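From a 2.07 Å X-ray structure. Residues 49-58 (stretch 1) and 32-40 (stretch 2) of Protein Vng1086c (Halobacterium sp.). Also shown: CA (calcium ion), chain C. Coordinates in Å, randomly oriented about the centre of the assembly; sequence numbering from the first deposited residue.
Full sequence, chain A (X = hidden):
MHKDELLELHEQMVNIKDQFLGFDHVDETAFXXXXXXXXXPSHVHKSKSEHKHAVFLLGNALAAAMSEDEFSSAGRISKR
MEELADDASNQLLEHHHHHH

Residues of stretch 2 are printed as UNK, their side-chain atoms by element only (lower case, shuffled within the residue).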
# COMPACT_ATOMS: atom_id res chain seq x y z
N SER A 49 19.23 4.77 0.14
CA SER A 49 18.04 4.58 0.97
C SER A 49 17.04 5.73 0.87
O SER A 49 15.83 5.48 0.89
CB SER A 49 18.49 4.40 2.41
OG SER A 49 17.37 4.48 3.29
N GLU A 50 17.54 6.96 0.78
CA GLU A 50 16.65 8.11 0.65
C GLU A 50 16.00 8.03 -0.74
O GLU A 50 14.82 8.35 -0.87
CB GLU A 50 17.46 9.41 0.79
CG GLU A 50 17.92 9.60 2.24
CD GLU A 50 18.87 10.77 2.45
OE1 GLU A 50 20.05 10.69 2.04
OE2 GLU A 50 18.45 11.78 3.03
N HIS A 51 16.72 7.59 -1.77
CA HIS A 51 16.11 7.53 -3.09
C HIS A 51 15.10 6.42 -3.22
O HIS A 51 14.10 6.59 -3.92
CB HIS A 51 17.20 7.46 -4.13
CG HIS A 51 17.80 8.81 -4.40
ND1 HIS A 51 17.13 9.78 -5.12
CD2 HIS A 51 18.96 9.37 -4.01
CE1 HIS A 51 17.85 10.88 -5.14
NE2 HIS A 51 18.97 10.65 -4.49
N LYS A 52 15.35 5.29 -2.55
CA LYS A 52 14.41 4.17 -2.54
C LYS A 52 13.14 4.65 -1.87
O LYS A 52 12.05 4.36 -2.34
CB LYS A 52 14.95 3.02 -1.72
CG LYS A 52 15.98 2.25 -2.47
CD LYS A 52 16.21 0.94 -1.79
CE LYS A 52 17.67 0.84 -1.46
NZ LYS A 52 17.90 -0.00 -0.28
N HIS A 53 13.28 5.38 -0.75
CA HIS A 53 12.16 5.90 0.01
C HIS A 53 11.38 6.82 -0.89
O HIS A 53 10.15 6.73 -0.91
CB HIS A 53 12.71 6.65 1.22
CG HIS A 53 11.69 7.07 2.23
ND1 HIS A 53 10.34 6.82 2.12
CD2 HIS A 53 11.84 7.74 3.40
CE1 HIS A 53 9.71 7.31 3.17
NE2 HIS A 53 10.60 7.87 3.96
N ALA A 54 12.04 7.70 -1.64
CA ALA A 54 11.31 8.61 -2.52
C ALA A 54 10.57 7.84 -3.60
O ALA A 54 9.45 8.20 -3.93
CB ALA A 54 12.26 9.63 -3.16
N VAL A 55 11.15 6.80 -4.16
CA VAL A 55 10.42 6.07 -5.20
C VAL A 55 9.23 5.36 -4.57
O VAL A 55 8.16 5.29 -5.18
CB VAL A 55 11.35 5.13 -5.92
CG1 VAL A 55 10.57 4.19 -6.78
CG2 VAL A 55 12.26 5.97 -6.80
N PHE A 56 9.41 4.84 -3.36
CA PHE A 56 8.32 4.19 -2.62
C PHE A 56 7.16 5.18 -2.47
O PHE A 56 6.01 4.85 -2.79
CB PHE A 56 8.83 3.82 -1.23
CG PHE A 56 7.79 3.21 -0.37
CD1 PHE A 56 7.00 3.99 0.47
CD2 PHE A 56 7.63 1.84 -0.34
CE1 PHE A 56 6.05 3.40 1.26
CE2 PHE A 56 6.68 1.26 0.45
CZ PHE A 56 5.91 2.04 1.26
N LEU A 57 7.42 6.38 -1.98
CA LEU A 57 6.35 7.35 -1.79
C LEU A 57 5.62 7.71 -3.07
O LEU A 57 4.41 7.97 -3.04
CB LEU A 57 6.91 8.59 -1.13
CG LEU A 57 7.25 8.32 0.34
CD1 LEU A 57 7.98 9.52 0.86
CD2 LEU A 57 5.98 8.07 1.16
N LEU A 58 6.35 7.74 -4.20
CA LEU A 58 5.76 8.07 -5.50
C LEU A 58 4.87 6.94 -6.00
O LEU A 58 3.75 7.20 -6.45
CB LEU A 58 6.85 8.33 -6.53
CG LEU A 58 7.63 9.63 -6.32
CD1 LEU A 58 8.70 9.76 -7.33
CD2 LEU A 58 6.72 10.76 -6.43
N UNK A 32 1.62 14.58 -1.51
CA UNK A 32 2.13 15.36 -0.41
C UNK A 32 3.10 14.65 0.50
O UNK A 32 3.94 15.33 1.09
c UNK A 32 1.04 15.92 0.34
N UNK A 33 3.02 13.34 0.61
CA UNK A 33 4.01 12.67 1.44
C UNK A 33 5.38 12.67 0.75
O UNK A 33 6.39 12.81 1.45
c UNK A 33 3.60 11.33 1.69
N UNK A 34 5.44 12.47 -0.57
CA UNK A 34 6.73 12.51 -1.24
C UNK A 34 7.35 13.89 -1.03
O UNK A 34 8.54 13.96 -0.75
c UNK A 34 8.83 11.76 -3.67
c UNK A 34 9.88 12.06 -4.48
c UNK A 34 7.76 13.80 -4.29
c UNK A 34 7.74 12.62 -3.57
c UNK A 34 8.81 14.11 -5.09
c UNK A 34 9.85 13.24 -5.18
c UNK A 34 6.55 12.25 -2.73
o UNK A 34 10.92 13.55 -5.96
N UNK A 35 6.59 14.98 -1.13
CA UNK A 35 7.18 16.31 -0.95
C UNK A 35 7.70 16.52 0.47
O UNK A 35 8.66 17.27 0.65
c UNK A 35 6.17 17.38 -1.33
c UNK A 35 5.58 17.18 -2.73
o UNK A 35 6.28 17.32 -5.02
o UNK A 35 7.51 18.31 -3.51
c UNK A 35 6.52 17.62 -3.83
N UNK A 36 7.09 15.90 1.48
CA UNK A 36 7.60 16.04 2.84
C UNK A 36 8.99 15.43 2.94
O UNK A 36 9.80 15.91 3.71
c UNK A 36 4.51 15.14 4.96
c UNK A 36 6.73 15.30 3.83
c UNK A 36 5.37 15.89 3.96
o UNK A 36 5.05 14.33 5.75
o UNK A 36 3.29 15.36 4.97
N UNK A 37 9.27 14.37 2.20
CA UNK A 37 10.58 13.77 2.29
C UNK A 37 11.69 14.71 1.79
O UNK A 37 12.80 14.66 2.31
c UNK A 37 11.83 10.62 0.34
c UNK A 37 10.58 12.48 1.45
c UNK A 37 11.93 11.79 1.26
c UNK A 37 12.39 11.34 2.58
N UNK A 38 11.36 15.57 0.83
CA UNK A 38 12.32 16.47 0.21
C UNK A 38 13.54 15.75 -0.29
O UNK A 38 14.68 16.15 -0.02
c UNK A 38 12.72 17.68 1.09
c UNK A 38 13.49 18.75 0.29
o UNK A 38 14.37 19.46 0.82
o UNK A 38 13.22 18.92 -0.91
N UNK A 39 13.32 14.65 -1.01
CA UNK A 39 14.43 13.93 -1.64
C UNK A 39 14.06 13.95 -3.11
O UNK A 39 13.03 13.39 -3.53
c UNK A 39 14.55 12.50 -1.16
c UNK A 39 15.54 11.78 -2.03
c UNK A 39 15.06 12.51 0.24
N UNK A 40 14.91 14.55 -3.91
CA UNK A 40 14.58 14.70 -5.31
C UNK A 40 15.61 14.09 -6.24
O UNK A 40 16.74 13.78 -5.86
c UNK A 40 13.32 16.79 -4.56
c UNK A 40 14.35 16.20 -5.55
o UNK A 40 12.49 18.91 -3.91
o UNK A 40 13.40 18.77 -5.88
c UNK A 40 13.06 18.25 -4.79
CA CA C . 11.16 19.50 -2.11
O HOH W 1 9.91 19.32 0.07
O HOH W 2 10.19 17.22 -2.62
O HOH W 3 9.01 20.35 -3.39

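Position 32 carries a single side-chain carbon, out of reach of stretch 1. One carbon means alanine: Ala32, whose O accepts the helical bond from the backbone N of position 36.

Position 33 also has one carbon, this time aimed toward the other helix. The CB at 33 lies 4.1 Å from Leu57 CD2, while the backbone O at 33 is 3.7 Å from Leu57 CD1. This is Ala33, a small residue packed against Leu57.

At position 34 one carbon leads to a six-carbon ring bearing an oxygen; the ring takes Leu58 CD2 over one face and packs on Ala54 CB. This is tyrosine. Tyr34 leaves its helix sideways and lays its ring against stretch 1: Leu58 CD2 is 3.6 Å from the ring centroid in a CH-pi contact, and Ala54 CB is 3.6 Å from Tyr34 CE1. Its OH is hydrogen-bonded elsewhere in the structure, so the buried polar end is paid for.

Position 35 has three carbons, the third carrying two oxygens, and points away from stretch 1. It is Glu35; its OE1 accepts hydrogen bonds from waters 2 and 3, at 3.0 and 2.5 Å, and both waters bind the calcium.

Position 36 repeats that pattern, three carbons ending in two oxygens, exposed and without contact: Glu36.

Position 37 has four carbons forked at the second, sitting as a knob among Glu50, His53, Ala54 and Leu57. It is a leucine. Leu37 CD2 reaches 3.5 Å from Ala54 CA, and CD1 lies 3.7 Å from His53 CD2.

Position 38 shows two carbons, the second with two oxygens, out of reach of stretch 1; its phi is positive, and it is the first residue after the helix to leave helical phi/psi. Asp38 binds calcium through OD1 at 2.5 Å.

At position 39 one carbon carries two more, and one branch lies over the face of the His51 ring: a beta-branched valine. Val39 CG1 is 4.1 Å from that ring's centroid and 3.7 Å from Glu50 O.

Position 40 again has three carbons ending in two oxygens, and its backbone O lies 3.2 Å from His51 CE1, near the plane of that ring. The CA-to-CB bond of Glu40 points away from stretch 1, and its OE2 binds the calcium at 2.3 Å.

The rule is shape without cross-stretch hydrogen bonds. Two nearly antiparallel helices, at 163°, approach to 8.7 Å between axes; the CB of Ala54 is touched by Tyr34, Leu37 and Val39. Leu57 packs along Ala33, Tyr34 and Leu37. Beyond the helix, Val39 extends the apolar surface while Asp38 and Glu40 send their carboxylates to the metal, so packing and calcium binding share one short segment.

Stretch 2, residues 32-40: AAYEELDVE
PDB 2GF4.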